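Local coordinates for proline dehydrogenase (Deinococcus radiodurans, PDB 4H6Q), which catalyses the FAD-dependent oxidation of L-proline to delta-1-pyrroline-5-carboxylate with a quinone as electron acceptor, the first step of proline degradation to glutamate, at residues Pro186-Met190 with Leu216-His220; Tyr226-His232 with Ala253-Leu259. All blocks are in the same frame, centred on the assembly; numbering follows the deposited sequence.

Contact 1: residues Pro186-Met190 with Leu216-His220; sequences PNIRM and LVFQH. With FAD (flavin-adenine dinucleotide), chain C.
A barrel strand packs against the helix that follows it in the chain, in a fully buried contact between Pro-186 to Met-190 and the helical turn Leu-216 to His-220. The axes of strand 188-190 and helix 216-220 approach to 9.3 Å and run nearly antiparallel, at 151°. The CA atoms of Ile-188 and His-220 lie 8.1 Å apart, those of Met-190 and Val-217 6.5 Å. Ile-188 and Met-190 direct their CA-to-CB bonds toward the helix. Met-190, with chi1 and chi2 both m, fills the gap: its SD lies 3.9 Å from Leu-216 CB, its CG 3.8 Å from Val-217 CG2, and its CE sits over a face of the His-220 ring, 4.0 Å from the centroid, in a CH-pi contact. This is the strand-helix half of a beta-alpha-beta unit in a TIM barrel, with the helix outside. His-220, chi1 -145°, donates from NE2 to Pro-186 O (2.9 Å), tying the helix to the residues before the strand, while its ND1 is hydrogen-bonded to Arg-178. Arg-189 points the other way, into the barrel, where NH2 donates to FAD N5 (3.1 Å) and forms a salt bridge with Asp-137; both residues are probably catalytic.

Contact 2: residues Tyr226-His232 with Ala253-Leu259; sequences YTNVATH and AFEFQML. With FAD (flavin-adenine dinucleotide), chain C.
His-232 bridges cofactor and sheet: its N and ND1 both donate to FAD O2P (2.8 and 2.7 Å), while its NE2 accepts from Leu-259 N (2.9 Å). The contact joins adjacent parallel strands of the TIM barrel, 227-230 and 254-259, linked through helix 234-246 as a beta-alpha-beta crossover. The strand axes approach to 4.4 Å and cross at -33°. Asn-228 pairs with Glu-255, Val-229 with Phe-256 and Ala-230 with Gln-257, at CA-CA distances of 5.1, 4.6 and 4.3 Å. Backbone hydrogen bonds run from Glu-255 N to Thr-227 O (3.1 Å), Val-229 N to Glu-255 O (2.7 Å) and Gln-257 N to Val-229 O (2.9 Å), with a weak one from Thr-231 N to Gln-257 O (3.1 Å). Val-229 and Phe-256 meet on the helix-facing side, CB to CD1 3.8 Å. On the inner face, Glu-255 takes Tyr-226 OH on OE2 (2.7 Å) and Gln-257 NE2 on OE1 (2.9 Å), and forms a salt bridge with Arg-278. Phe-254 CA lies over the Tyr-226 ring, 4.0 Å from its centroid. C-terminally, Ala-230 CB comes within 3.6 Å of FAD C8, Leu-259 CD2 within 3.5 Å of FAD C7, and Thr-231 OG1 donates to FAD O1P at 2.8 Å.

Overall arrangement
From the N-terminal side, the chain passes through strand 188-191 and returns along helix 206-222, and contact 1 closes this excursion. It then enters strand 227-230, beside 188-191 in the sheet, crosses over through helix 234-246 and comes back as strand 254-259, where contact 2 closes. The two contacts therefore follow in series, neither nested nor crossed, their centres about 9 Å apart. Between them they tie three consecutive barrel strands and an outer helix together. Met-190 N lies 2.9 Å from Asn-228 O, and His-220 CD2 packs 3.2 Å from Thr-227 OG1. Both contacts reach FAD, contact 1 at the flavin and contact 2 at flavin and pyrophosphate.

Contact 1: residues Pro186-Met190 with Leu216-His220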
loop_
_atom_site.group_PDB
_atom_site.type_symbol
_atom_site.label_atom_id
_atom_site.label_comp_id
_atom_site.label_asym_id
_atom_site.label_seq_id
_atom_site.Cartn_x
_atom_site.Cartn_y
_atom_site.Cartn_z
ATOM N N PRO A 186 -0.787 -3.549 -15.539
ATOM C CA PRO A 186 -0.229 -3.100 -14.251
ATOM C C PRO A 186 -0.597 -3.934 -13.062
ATOM O O PRO A 186 -1.705 -4.540 -13.020
ATOM C CB PRO A 186 -0.848 -1.720 -14.092
ATOM C CG PRO A 186 -2.245 -1.924 -14.694
ATOM C CD PRO A 186 -2.024 -2.821 -15.915
ATOM N N ASN A 187 0.306 -3.977 -12.090
ATOM C CA ASN A 187 0.030 -4.529 -10.750
ATOM C C ASN A 187 -0.742 -3.441 -9.981
ATOM O O ASN A 187 -0.192 -2.351 -9.738
ATOM C CB ASN A 187 1.395 -4.812 -10.102
ATOM C CG ASN A 187 1.299 -5.367 -8.698
ATOM O OD1 ASN A 187 0.574 -4.791 -7.885
ATOM N ND2 ASN A 187 2.013 -6.431 -8.387
ATOM N N ILE A 188 -1.996 -3.738 -9.607
ATOM C CA ILE A 188 -2.833 -2.777 -8.860
ATOM C C ILE A 188 -3.424 -3.419 -7.623
ATOM O O ILE A 188 -3.982 -4.552 -7.705
ATOM C CB ILE A 188 -3.942 -2.178 -9.764
ATOM C CG1 ILE A 188 -3.335 -1.471 -10.971
ATOM C CG2 ILE A 188 -4.748 -1.139 -8.937
ATOM C CD1 ILE A 188 -4.363 -0.751 -11.890
ATOM N N ARG A 189 -3.312 -2.713 -6.491
ATOM C CA ARG A 189 -3.981 -3.047 -5.236
ATOM C C ARG A 189 -5.375 -2.397 -5.232
ATOM O O ARG A 189 -5.473 -1.184 -5.435
ATOM C CB ARG A 189 -3.145 -2.487 -4.087
ATOM C CG ARG A 189 -3.766 -2.791 -2.685
ATOM C CD ARG A 189 -3.221 -1.842 -1.596
ATOM N NE ARG A 189 -1.785 -2.039 -1.454
ATOM C CZ ARG A 189 -0.904 -1.088 -1.114
ATOM N NH1 ARG A 189 0.402 -1.403 -1.137
ATOM N NH2 ARG A 189 -1.336 0.116 -0.699
ATOM N N MET A 190 -6.434 -3.178 -5.051
ATOM C CA MET A 190 -7.786 -2.644 -4.903
ATOM C C MET A 190 -8.090 -2.484 -3.431
ATOM O O MET A 190 -7.878 -3.435 -2.651
ATOM C CB MET A 190 -8.817 -3.566 -5.532
ATOM C CG MET A 190 -8.493 -3.917 -7.013
ATOM S SD MET A 190 -8.157 -2.433 -7.993
ATOM C CE MET A 190 -7.771 -3.236 -9.554
ATOM N N LEU A 216 -13.906 -3.929 -9.521
ATOM C CA LEU A 216 -12.502 -3.608 -9.775
ATOM C C LEU A 216 -11.637 -4.886 -9.771
ATOM O O LEU A 216 -10.791 -5.081 -10.657
ATOM C CB LEU A 216 -11.962 -2.633 -8.711
ATOM C CG LEU A 216 -12.294 -1.168 -8.979
ATOM C CD1 LEU A 216 -11.991 -0.390 -7.714
ATOM C CD2 LEU A 216 -11.462 -0.623 -10.168
ATOM N N VAL A 217 -11.771 -5.696 -8.726
ATOM C CA VAL A 217 -10.987 -6.930 -8.593
ATOM C C VAL A 217 -11.290 -7.855 -9.763
ATOM O O VAL A 217 -10.357 -8.376 -10.395
ATOM C CB VAL A 217 -11.287 -7.626 -7.251
ATOM C CG1 VAL A 217 -10.722 -9.064 -7.221
ATOM C CG2 VAL A 217 -10.725 -6.815 -6.087
ATOM N N PHE A 218 -12.572 -8.085 -10.048
ATOM C CA PHE A 218 -12.962 -9.065 -11.050
ATOM C C PHE A 218 -12.500 -8.607 -12.437
ATOM O O PHE A 218 -12.020 -9.423 -13.253
ATOM C CB PHE A 218 -14.484 -9.268 -11.053
ATOM C CG PHE A 218 -15.025 -9.900 -9.793
ATOM C CD1 PHE A 218 -14.175 -10.441 -8.822
ATOM C CD2 PHE A 218 -16.401 -9.918 -9.565
ATOM C CE1 PHE A 218 -14.720 -11.021 -7.642
ATOM C CE2 PHE A 218 -16.949 -10.490 -8.383
ATOM C CZ PHE A 218 -16.108 -11.038 -7.432
ATOM N N GLN A 219 -12.617 -7.318 -12.745
ATOM C CA GLN A 219 -12.184 -6.820 -14.056
ATOM C C GLN A 219 -10.662 -6.904 -14.200
ATOM O O GLN A 219 -10.146 -7.189 -15.283
ATOM C CB GLN A 219 -12.661 -5.369 -14.287
ATOM C CG GLN A 219 -14.162 -5.232 -14.562
ATOM C CD GLN A 219 -14.573 -5.973 -15.809
ATOM O OE1 GLN A 219 -14.064 -5.702 -16.910
ATOM N NE2 GLN A 219 -15.476 -6.935 -15.651
ATOM N N HIS A 220 -9.941 -6.633 -13.113
ATOM C CA HIS A 220 -8.491 -6.698 -13.173
ATOM C C HIS A 220 -8.026 -8.154 -13.394
ATOM O O HIS A 220 -7.125 -8.412 -14.217
ATOM C CB HIS A 220 -7.813 -6.108 -11.921
ATOM C CG HIS A 220 -6.521 -5.419 -12.241
ATOM N ND1 HIS A 220 -6.445 -4.422 -13.209
ATOM C CD2 HIS A 220 -5.274 -5.537 -11.709
ATOM C CE1 HIS A 220 -5.195 -3.958 -13.237
ATOM N NE2 HIS A 220 -4.478 -4.608 -12.332
HETATM P PA FAD C . -14.242 -2.400 6.184
HETATM O O1A FAD C . -15.586 -2.606 5.478
HETATM O O2A FAD C . -13.907 -1.042 6.648
HETATM O O5B FAD C . -14.008 -3.296 7.366
HETATM C C5B FAD C . -14.190 -4.698 7.240
HETATM C C4B FAD C . -13.917 -5.450 8.525
HETATM O O4B FAD C . -12.518 -5.508 8.692
HETATM C C3B FAD C . -14.403 -4.769 9.753
HETATM O O3B FAD C . -15.776 -4.976 10.042
HETATM C C2B FAD C . -13.483 -5.331 10.768
HETATM O O2B FAD C . -13.784 -6.676 11.071
HETATM C C1B FAD C . -12.183 -5.287 10.031
HETATM N N9A FAD C . -11.476 -4.012 10.150
HETATM C C8A FAD C . -11.133 -3.150 9.109
HETATM N N7A FAD C . -10.483 -2.074 9.555
HETATM C C5A FAD C . -10.352 -2.231 10.931
HETATM C C6A FAD C . -9.791 -1.461 11.934
HETATM N N6A FAD C . -9.138 -0.224 11.650
HETATM N N1A FAD C . -9.859 -1.915 13.195
HETATM C C2A FAD C . -10.453 -3.085 13.506
HETATM N N3A FAD C . -11.021 -3.870 12.578
HETATM C C4A FAD C . -10.962 -3.460 11.315
HETATM N N1 FAD C . -6.835 2.989 1.077
HETATM C C2 FAD C . -6.388 4.069 0.380
HETATM O O2 FAD C . -7.235 5.055 0.206
HETATM N N3 FAD C . -5.127 4.143 -0.147
HETATM C C4 FAD C . -4.218 3.104 0.013
HETATM O O4 FAD C . -2.974 3.203 -0.496
HETATM C C4X FAD C . -4.646 1.921 0.763
HETATM N N5 FAD C . -3.794 0.863 0.953
HETATM C C5X FAD C . -4.281 -0.231 1.633
HETATM C C6 FAD C . -3.438 -1.335 1.835
HETATM C C7 FAD C . -3.926 -2.485 2.507
HETATM C C7M FAD C . -3.011 -3.688 2.727
HETATM C C8 FAD C . -5.266 -2.495 2.965
HETATM C C8M FAD C . -5.826 -3.697 3.676
HETATM C C9 FAD C . -6.088 -1.372 2.788
HETATM C C9A FAD C . -5.613 -0.263 2.115
HETATM N N10 FAD C . -6.476 0.834 1.923
HETATM C C10 FAD C . -5.994 1.933 1.257
HETATM C "C1'" FAD C . -7.861 0.822 2.365
HETATM C "C2'" FAD C . -8.175 1.514 3.656
HETATM O "O2'" FAD C . -7.016 1.375 4.469
HETATM C "C3'" FAD C . -9.526 0.811 3.934
HETATM O "O3'" FAD C . -10.663 1.529 3.559
HETATM C "C4'" FAD C . -9.725 0.206 5.268
HETATM O "O4'" FAD C . -8.698 -0.711 5.401
HETATM C "C5'" FAD C . -11.088 -0.471 5.294
HETATM O "O5'" FAD C . -10.923 -1.791 5.709
HETATM P P FAD C . -11.591 -3.021 4.950
HETATM O O1P FAD C . -11.452 -3.119 3.400
HETATM O O2P FAD C . -11.192 -4.218 5.854
HETATM O O3P FAD C . -13.177 -2.944 5.243
#

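Contact 2: residues Tyr226-His232 with Ala253-Leu259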
loop_
_atom_site.group_PDB
_atom_site.type_symbol
_atom_site.label_atom_id
_atom_site.label_comp_id
_atom_site.label_asym_id
_atom_site.label_seq_id
_atom_site.Cartn_x
_atom_site.Cartn_y
_atom_site.Cartn_z
ATOM N N TYR A 226 -1.897 -8.613 -12.470
ATOM C CA TYR A 226 -1.677 -9.028 -11.086
ATOM C C TYR A 226 -2.497 -8.111 -10.154
ATOM O O TYR A 226 -2.473 -6.869 -10.295
ATOM C CB TYR A 226 -0.167 -9.023 -10.746
ATOM C CG TYR A 226 0.094 -9.806 -9.479
ATOM C CD1 TYR A 226 0.401 -11.155 -9.587
ATOM C CD2 TYR A 226 -0.061 -9.237 -8.208
ATOM C CE1 TYR A 226 0.595 -11.916 -8.473
ATOM C CE2 TYR A 226 0.128 -10.008 -7.043
ATOM C CZ TYR A 226 0.455 -11.354 -7.191
ATOM O OH TYR A 226 0.680 -12.141 -6.067
ATOM N N THR A 227 -3.264 -8.729 -9.259
ATOM C CA THR A 227 -4.239 -7.981 -8.457
ATOM C C THR A 227 -3.945 -8.221 -7.004
ATOM O O THR A 227 -3.792 -9.381 -6.587
ATOM C CB THR A 227 -5.659 -8.483 -8.795
ATOM O OG1 THR A 227 -5.886 -8.333 -10.207
ATOM C CG2 THR A 227 -6.693 -7.684 -8.095
ATOM N N ASN A 228 -3.900 -7.142 -6.209
ATOM C CA ASN A 228 -3.760 -7.275 -4.756
ATOM C C ASN A 228 -5.116 -6.968 -4.134
ATOM O O ASN A 228 -5.612 -5.834 -4.273
ATOM C CB ASN A 228 -2.646 -6.360 -4.195
ATOM C CG ASN A 228 -1.386 -6.445 -5.008
ATOM O OD1 ASN A 228 -0.774 -7.526 -5.101
ATOM N ND2 ASN A 228 -0.986 -5.331 -5.649
ATOM N N VAL A 229 -5.706 -7.971 -3.499
ATOM C CA VAL A 229 -7.053 -7.832 -2.937
ATOM C C VAL A 229 -6.886 -7.391 -1.479
ATOM O O VAL A 229 -6.753 -8.220 -0.568
ATOM C CB VAL A 229 -7.821 -9.165 -3.061
ATOM C CG1 VAL A 229 -9.250 -9.041 -2.507
ATOM C CG2 VAL A 229 -7.878 -9.595 -4.537
ATOM N N ALA A 230 -6.788 -6.064 -1.293
ATOM C CA ALA A 230 -6.456 -5.481 0.013
ATOM C C ALA A 230 -7.722 -5.131 0.779
ATOM O O ALA A 230 -8.328 -4.075 0.536
ATOM C CB ALA A 230 -5.594 -4.229 -0.192
ATOM N N THR A 231 -8.124 -6.020 1.675
ATOM C CA THR A 231 -9.319 -5.825 2.489
ATOM C C THR A 231 -9.318 -6.803 3.635
ATOM O O THR A 231 -8.664 -7.874 3.551
ATOM C CB THR A 231 -10.629 -6.006 1.644
ATOM O OG1 THR A 231 -11.773 -5.679 2.444
ATOM C CG2 THR A 231 -10.807 -7.462 1.119
ATOM N N HIS A 232 -10.038 -6.455 4.706
ATOM C CA HIS A 232 -10.259 -7.398 5.807
ATOM C C HIS A 232 -11.730 -7.851 5.841
ATOM O O HIS A 232 -12.173 -8.492 6.802
ATOM C CB HIS A 232 -9.875 -6.783 7.153
ATOM C CG HIS A 232 -8.624 -5.953 7.094
ATOM N ND1 HIS A 232 -8.659 -4.595 6.826
ATOM C CD2 HIS A 232 -7.312 -6.276 7.273
ATOM C CE1 HIS A 232 -7.419 -4.125 6.816
ATOM N NE2 HIS A 232 -6.584 -5.128 7.089
ATOM N N ALA A 253 -1.552 -15.936 -9.169
ATOM C CA ALA A 253 -1.871 -14.795 -10.048
ATOM C C ALA A 253 -2.411 -13.570 -9.309
ATOM O O ALA A 253 -2.762 -12.564 -9.953
ATOM C CB ALA A 253 -2.881 -15.249 -11.099
ATOM N N PHE A 254 -2.491 -13.650 -7.986
ATOM C CA PHE A 254 -3.062 -12.539 -7.193
ATOM C C PHE A 254 -2.700 -12.813 -5.771
ATOM O O PHE A 254 -2.262 -13.932 -5.446
ATOM C CB PHE A 254 -4.599 -12.462 -7.344
ATOM C CG PHE A 254 -5.306 -13.565 -6.678
ATOM C CD1 PHE A 254 -5.821 -13.416 -5.401
ATOM C CD2 PHE A 254 -5.385 -14.837 -7.286
ATOM C CE1 PHE A 254 -6.455 -14.494 -4.738
ATOM C CE2 PHE A 254 -5.997 -15.895 -6.633
ATOM C CZ PHE A 254 -6.540 -15.735 -5.395
ATOM N N GLU A 255 -2.901 -11.839 -4.885
ATOM C CA GLU A 255 -2.673 -12.066 -3.450
ATOM C C GLU A 255 -3.688 -11.259 -2.674
ATOM O O GLU A 255 -4.200 -10.216 -3.157
ATOM C CB GLU A 255 -1.260 -11.694 -3.020
ATOM C CG GLU A 255 -0.900 -10.195 -3.184
ATOM C CD GLU A 255 0.573 -9.968 -3.189
ATOM O OE1 GLU A 255 1.070 -8.991 -2.550
ATOM O OE2 GLU A 255 1.304 -10.756 -3.878
ATOM N N PHE A 256 -3.978 -11.748 -1.472
ATOM C CA PHE A 256 -4.729 -10.959 -0.483
ATOM C C PHE A 256 -3.731 -10.099 0.268
ATOM O O PHE A 256 -2.577 -10.495 0.494
ATOM C CB PHE A 256 -5.464 -11.875 0.498
ATOM C CG PHE A 256 -6.603 -12.618 -0.132
ATOM C CD1 PHE A 256 -7.767 -11.948 -0.515
ATOM C CD2 PHE A 256 -6.457 -13.969 -0.456
ATOM C CE1 PHE A 256 -8.813 -12.642 -1.113
ATOM C CE2 PHE A 256 -7.474 -14.660 -1.039
ATOM C CZ PHE A 256 -8.667 -14.004 -1.398
ATOM N N GLN A 257 -4.189 -8.906 0.682
ATOM C CA GLN A 257 -3.364 -8.030 1.518
ATOM C C GLN A 257 -4.162 -7.485 2.668
ATOM O O GLN A 257 -5.366 -7.236 2.534
ATOM C CB GLN A 257 -2.788 -6.842 0.722
ATOM C CG GLN A 257 -1.804 -7.289 -0.385
ATOM C CD GLN A 257 -1.084 -6.111 -1.034
ATOM O OE1 GLN A 257 -1.447 -4.951 -0.808
ATOM N NE2 GLN A 257 -0.083 -6.392 -1.868
ATOM N N MET A 258 -3.502 -7.338 3.840
ATOM C CA MET A 258 -4.158 -6.843 5.069
ATOM C C MET A 258 -3.182 -5.896 5.754
ATOM O O MET A 258 -1.947 -5.974 5.528
ATOM C CB MET A 258 -4.405 -8.008 6.038
ATOM C CG MET A 258 -5.572 -8.883 5.631
ATOM S SD MET A 258 -5.073 -10.205 4.558
ATOM C CE MET A 258 -6.736 -10.743 4.083
ATOM N N LEU A 259 -3.724 -5.022 6.606
ATOM C CA LEU A 259 -2.884 -4.167 7.429
ATOM C C LEU A 259 -2.349 -4.939 8.635
ATOM O O LEU A 259 -3.085 -5.769 9.225
ATOM C CB LEU A 259 -3.629 -2.897 7.879
ATOM C CG LEU A 259 -4.226 -2.008 6.754
ATOM C CD1 LEU A 259 -4.947 -0.772 7.393
ATOM C CD2 LEU A 259 -3.145 -1.552 5.815
HETATM P PA FAD C . -14.242 -2.400 6.184
HETATM O O1A FAD C . -15.586 -2.606 5.478
HETATM O O2A FAD C . -13.907 -1.042 6.648
HETATM O O5B FAD C . -14.008 -3.296 7.366
HETATM C C5B FAD C . -14.190 -4.698 7.240
HETATM C C4B FAD C . -13.917 -5.450 8.525
HETATM O O4B FAD C . -12.518 -5.508 8.692
HETATM C C3B FAD C . -14.403 -4.769 9.753
HETATM O O3B FAD C . -15.776 -4.976 10.042
HETATM C C2B FAD C . -13.483 -5.331 10.768
HETATM O O2B FAD C . -13.784 -6.676 11.071
HETATM C C1B FAD C . -12.183 -5.287 10.031
HETATM N N9A FAD C . -11.476 -4.012 10.150
HETATM C C8A FAD C . -11.133 -3.150 9.109
HETATM N N7A FAD C . -10.483 -2.074 9.555
HETATM C C5A FAD C . -10.352 -2.231 10.931
HETATM C C6A FAD C . -9.791 -1.461 11.934
HETATM N N6A FAD C . -9.138 -0.224 11.650
HETATM N N1A FAD C . -9.859 -1.915 13.195
HETATM C C2A FAD C . -10.453 -3.085 13.506
HETATM N N3A FAD C . -11.021 -3.870 12.578
HETATM C C4A FAD C . -10.962 -3.460 11.315
HETATM N N1 FAD C . -6.835 2.989 1.077
HETATM C C2 FAD C . -6.388 4.069 0.380
HETATM O O2 FAD C . -7.235 5.055 0.206
HETATM N N3 FAD C . -5.127 4.143 -0.147
HETATM C C4 FAD C . -4.218 3.104 0.013
HETATM O O4 FAD C . -2.974 3.203 -0.496
HETATM C C4X FAD C . -4.646 1.921 0.763
HETATM N N5 FAD C . -3.794 0.863 0.953
HETATM C C5X FAD C . -4.281 -0.231 1.633
HETATM C C6 FAD C . -3.438 -1.335 1.835
HETATM C C7 FAD C . -3.926 -2.485 2.507
HETATM C C7M FAD C . -3.011 -3.688 2.727
HETATM C C8 FAD C . -5.266 -2.495 2.965
HETATM C C8M FAD C . -5.826 -3.697 3.676
HETATM C C9 FAD C . -6.088 -1.372 2.788
HETATM C C9A FAD C . -5.613 -0.263 2.115
HETATM N N10 FAD C . -6.476 0.834 1.923
HETATM C C10 FAD C . -5.994 1.933 1.257
HETATM C "C1'" FAD C . -7.861 0.822 2.365
HETATM C "C2'" FAD C . -8.175 1.514 3.656
HETATM O "O2'" FAD C . -7.016 1.375 4.469
HETATM C "C3'" FAD C . -9.526 0.811 3.934
HETATM O "O3'" FAD C . -10.663 1.529 3.559
HETATM C "C4'" FAD C . -9.725 0.206 5.268
HETATM O "O4'" FAD C . -8.698 -0.711 5.401
HETATM C "C5'" FAD C . -11.088 -0.471 5.294
HETATM O "O5'" FAD C . -10.923 -1.791 5.709
HETATM P P FAD C . -11.591 -3.021 4.950
HETATM O O1P FAD C . -11.452 -3.119 3.400
HETATM O O2P FAD C . -11.192 -4.218 5.854
HETATM O O3P FAD C . -13.177 -2.944 5.243
#